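Local coordinates for ornithine carbamoyltransferase (Giardia intestinalis, PDB 3GRF), which catalyses the reversible transfer of a carbamoyl group between carbamoyl phosphate and ornithine, with citrulline and phosphate on the other side, in the arginine degradation pathway, at the interface of chains A and B. Numbering follows the deposited sequence. Chains: chain A/B, Ornithine carbamoyltransferase.

Contact 1: the interface of chains A and B. Residues chain A 57, 60-61, 307-308, 310-311; chain B 96, 100.
B:Met100 pushes its long side chain between two helices of chain A, 56-69 and 303-322. The chain is extended beyond CG (chi2 178°), which carries the sulfur in between the two helices. About 92 Å² of the residue is hidden there. Helix 56-69 meets the sulfur: SD of B:Met100 lies 3.7 Å from CG1 of A:Val60. The two side chains run at a slant to each other. CB of A:Ser61 touches the same sulfur at 3.7 Å. Helix 303-322 forms the other wall, where CB of A:Leu311 packs on CG of B:Met100 at 3.7 Å. The terminal methyl points towards A:Ala307 and A:Arg310, but it is modelled too near a backbone oxygen and its exact place is doubtful.

B:Val96 packs beside it, with less surface hidden (27 Å²). Its CG2 branch rests on the methyl CB of A:Ala307 at 3.6 Å. The CG1 branch faces the aliphatic CG of A:Arg57, whose side chain crosses it at about a right angle. The hydroxyl OG of A:Ser61 turns back to its own helix (chi1 60°). It bonds the carbonyl O of A:Arg57 at 2.8 Å, leaving CB towards the sulfur.

A:Arg57 belongs to the SxRTR motif, which binds the phosphate of carbamoyl phosphate in this family. The site packs a neighbouring subunit against the helix that carries this motif, within the trimer.

Contact 2: the interface of chains A and B. Residues chain A 64, 67; chain B 44-46, 72, 74, 100-101.
Methyl groups of A:Thr64 and B:Thr46 meet at the apolar centre, with CG2 of A:Thr64 3.6 Å from CG2 of B:Thr46. The two side chains cross at about a right angle. The same B:Thr46 methyl also reaches CB of A:Thr67 at 3.7 Å, so it sits against two successive turns of helix 56-69. With OG1 of A:Thr64 beside the backbone N (chi1 -55°) and CG2 opposite it, CG2 meets B:Thr46 and OG1 is turned to the methyl ends of B:Ile74 and B:Val101. CD1 of B:Ile74 is 3.7 Å from OG1 of A:Thr64. CG2 of A:Thr64 also lies by the backbone O of B:Met100, at 3.4 Å.

Further out, A:Thr67 has about 59 Å² hidden by chain B. Its CG2 packs over the backbone of B:Asn44 and B:Lys45. Its OG1 faces B:His72, whose side chain crosses it at about a right angle. CB of B:His72 lies 3.4 Å from OG1 of A:Thr67. With CG opposite the backbone N (chi1 -172°), the ring is carried to where ND1 reaches a water.

This water links the polar rim. It lies 2.6 Å from OG1 of A:Thr67 and 2.8 Å from the ring nitrogen ND1 of B:His72. At the far edge, OD1 of B:Asn44 is built 2.9 Å from the backbone O of A:Thr67. Two acceptors face each other there, so the amide may be modelled flipped. With ND2 in that place a hydrogen bond would be plausible.

The site sets the later turns of helix 56-69 of chain A against the starts of strands 46-51 and 72-77 of chain B, in the carbamoyl-phosphate-binding regions of both subunits.

Contact 1: the interface of chains A and B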
# COMPACT_ATOMS: atom_id res chain seq x y z
N ARG A 57 -8.69 -10.17 7.11
CA ARG A 57 -9.49 -10.90 6.12
C ARG A 57 -9.93 -10.02 4.97
O ARG A 57 -9.77 -10.37 3.81
CB ARG A 57 -10.75 -11.50 6.74
CG ARG A 57 -10.62 -12.95 7.17
CD ARG A 57 -11.60 -13.15 8.32
NE ARG A 57 -10.88 -13.40 9.55
CZ ARG A 57 -10.26 -12.47 10.29
NH1 ARG A 57 -10.25 -11.19 9.93
NH2 ARG A 57 -9.63 -12.84 11.39
N VAL A 60 -6.74 -8.28 3.08
CA VAL A 60 -5.85 -9.16 2.30
C VAL A 60 -6.62 -9.71 1.11
O VAL A 60 -6.04 -9.92 0.03
CB VAL A 60 -5.25 -10.33 3.18
CG1 VAL A 60 -4.78 -11.53 2.34
CG2 VAL A 60 -4.12 -9.83 4.05
N SER A 61 -7.90 -10.02 1.30
CA SER A 61 -8.65 -10.66 0.19
C SER A 61 -8.88 -9.66 -0.95
O SER A 61 -8.84 -10.01 -2.13
CB SER A 61 -10.00 -11.26 0.68
OG SER A 61 -10.84 -10.28 1.23
N ALA A 307 -12.76 -18.78 5.00
CA ALA A 307 -12.10 -17.47 5.11
C ALA A 307 -11.22 -17.22 3.91
O ALA A 307 -11.14 -16.12 3.42
CB ALA A 307 -11.27 -17.37 6.39
N GLY A 308 -10.56 -18.27 3.41
CA GLY A 308 -9.81 -18.19 2.18
C GLY A 308 -10.66 -17.84 0.98
O GLY A 308 -10.15 -17.23 0.00
N ARG A 310 -12.98 -15.73 0.87
CA ARG A 310 -13.09 -14.28 0.79
C ARG A 310 -12.38 -13.78 -0.45
O ARG A 310 -12.88 -12.87 -1.12
CB ARG A 310 -12.53 -13.56 2.04
CG ARG A 310 -13.41 -13.70 3.31
CD ARG A 310 -14.84 -13.15 3.08
NE ARG A 310 -14.75 -11.69 2.89
CZ ARG A 310 -14.58 -10.79 3.86
NH1 ARG A 310 -14.57 -11.15 5.15
NH2 ARG A 310 -14.45 -9.51 3.56
N LEU A 311 -11.27 -14.43 -0.78
CA LEU A 311 -10.44 -14.03 -1.92
C LEU A 311 -11.22 -14.18 -3.22
O LEU A 311 -11.41 -13.24 -3.96
CB LEU A 311 -9.09 -14.82 -1.96
CG LEU A 311 -8.30 -14.73 -3.31
CD1 LEU A 311 -7.92 -13.28 -3.69
CD2 LEU A 311 -7.13 -15.64 -3.42
N VAL B 96 -5.36 -18.61 7.54
CA VAL B 96 -6.20 -17.85 6.64
C VAL B 96 -5.39 -17.16 5.54
O VAL B 96 -5.84 -17.13 4.41
CB VAL B 96 -7.04 -16.85 7.45
CG1 VAL B 96 -7.60 -15.77 6.56
CG2 VAL B 96 -8.14 -17.62 8.25
N MET B 100 -4.78 -17.44 0.71
CA MET B 100 -4.99 -16.21 -0.11
C MET B 100 -3.72 -15.76 -0.82
O MET B 100 -3.72 -15.64 -2.05
CB MET B 100 -5.59 -15.04 0.70
CG MET B 100 -7.10 -15.19 1.07
SD MET B 100 -7.66 -13.79 2.06
CE MET B 100 -9.11 -14.42 2.83

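Contact 2: the interface of chains A and B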
# COMPACT_ATOMS: atom_id res chain seq x y z
N THR A 64 -5.33 -8.77 -2.63
CA THR A 64 -4.96 -9.96 -3.38
C THR A 64 -5.87 -10.18 -4.58
O THR A 64 -5.39 -10.58 -5.67
CB THR A 64 -4.95 -11.21 -2.46
OG1 THR A 64 -4.10 -10.94 -1.37
CG2 THR A 64 -4.35 -12.46 -3.20
N THR A 67 -4.78 -7.94 -7.45
CA THR A 67 -3.54 -8.47 -8.08
C THR A 67 -3.84 -9.65 -8.97
O THR A 67 -3.27 -9.80 -10.06
CB THR A 67 -2.53 -8.87 -6.99
OG1 THR A 67 -2.28 -7.73 -6.17
CG2 THR A 67 -1.20 -9.36 -7.60
N ASN B 44 0.67 -11.64 -11.06
CA ASN B 44 -0.58 -11.97 -10.32
C ASN B 44 -0.43 -12.61 -8.96
O ASN B 44 -1.42 -13.12 -8.36
CB ASN B 44 -1.53 -12.80 -11.17
CG ASN B 44 -1.88 -12.12 -12.46
OD1 ASN B 44 -2.68 -11.19 -12.48
ND2 ASN B 44 -1.23 -12.53 -13.53
N LYS B 45 0.80 -12.62 -8.47
CA LYS B 45 1.07 -13.33 -7.22
C LYS B 45 1.32 -12.26 -6.21
O LYS B 45 1.79 -11.18 -6.59
CB LYS B 45 2.27 -14.26 -7.35
CG LYS B 45 1.91 -15.55 -8.14
CD LYS B 45 3.16 -16.32 -8.54
CE LYS B 45 2.81 -17.54 -9.40
NZ LYS B 45 2.48 -18.71 -8.53
N THR B 46 0.99 -12.47 -4.92
CA THR B 46 1.20 -11.41 -3.91
C THR B 46 1.97 -11.89 -2.71
O THR B 46 1.91 -13.06 -2.32
CB THR B 46 -0.13 -10.72 -3.43
OG1 THR B 46 -0.42 -11.14 -2.09
CG2 THR B 46 -1.26 -11.10 -4.37
N HIS B 72 2.88 -8.23 -6.52
CA HIS B 72 2.49 -7.12 -5.60
C HIS B 72 2.76 -7.53 -4.17
O HIS B 72 2.57 -8.68 -3.83
CB HIS B 72 1.00 -6.81 -5.72
CG HIS B 72 0.60 -5.59 -4.95
ND1 HIS B 72 -0.23 -5.64 -3.85
CD2 HIS B 72 0.98 -4.30 -5.08
CE1 HIS B 72 -0.36 -4.42 -3.35
NE2 HIS B 72 0.35 -3.59 -4.08
N ILE B 74 1.69 -6.59 -0.19
CA ILE B 74 0.80 -5.93 0.74
C ILE B 74 1.63 -5.49 1.95
O ILE B 74 2.19 -6.31 2.67
CB ILE B 74 -0.27 -6.87 1.23
CG1 ILE B 74 -1.18 -7.30 0.07
CG2 ILE B 74 -1.12 -6.19 2.31
CD1 ILE B 74 -2.23 -8.38 0.45
N MET B 100 -4.78 -17.44 0.71
CA MET B 100 -4.99 -16.21 -0.11
C MET B 100 -3.72 -15.76 -0.82
O MET B 100 -3.72 -15.64 -2.05
CB MET B 100 -5.59 -15.04 0.70
CG MET B 100 -7.10 -15.19 1.07
SD MET B 100 -7.66 -13.79 2.06
CE MET B 100 -9.11 -14.42 2.83
N VAL B 101 -2.64 -15.55 -0.03
CA VAL B 101 -1.37 -15.05 -0.55
C VAL B 101 -0.45 -16.21 -0.95
O VAL B 101 -0.73 -17.38 -0.63
CB VAL B 101 -0.71 -14.04 0.42
CG1 VAL B 101 -1.72 -12.91 0.71
CG2 VAL B 101 -0.28 -14.75 1.74
O HOH W 1 -1.88 -7.90 -3.64

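The C-alpha centres of contact 1 and contact 2 lie about 11 Å apart, and the two form one continuous stretch of the interface. Helix 56-69 of chain A runs through both, its earlier turns in contact 1 and its later turns in contact 2. B:Met100 is common to them: its side chain serves contact 1 and its backbone carbonyl borders contact 2. Helix 303-322 takes part in contact 1, whereas the chain B strands belong to contact 2. Different surfaces of the two copies meet, without exact two-fold symmetry. This fits the deposited trimer, the basic assembly of the family.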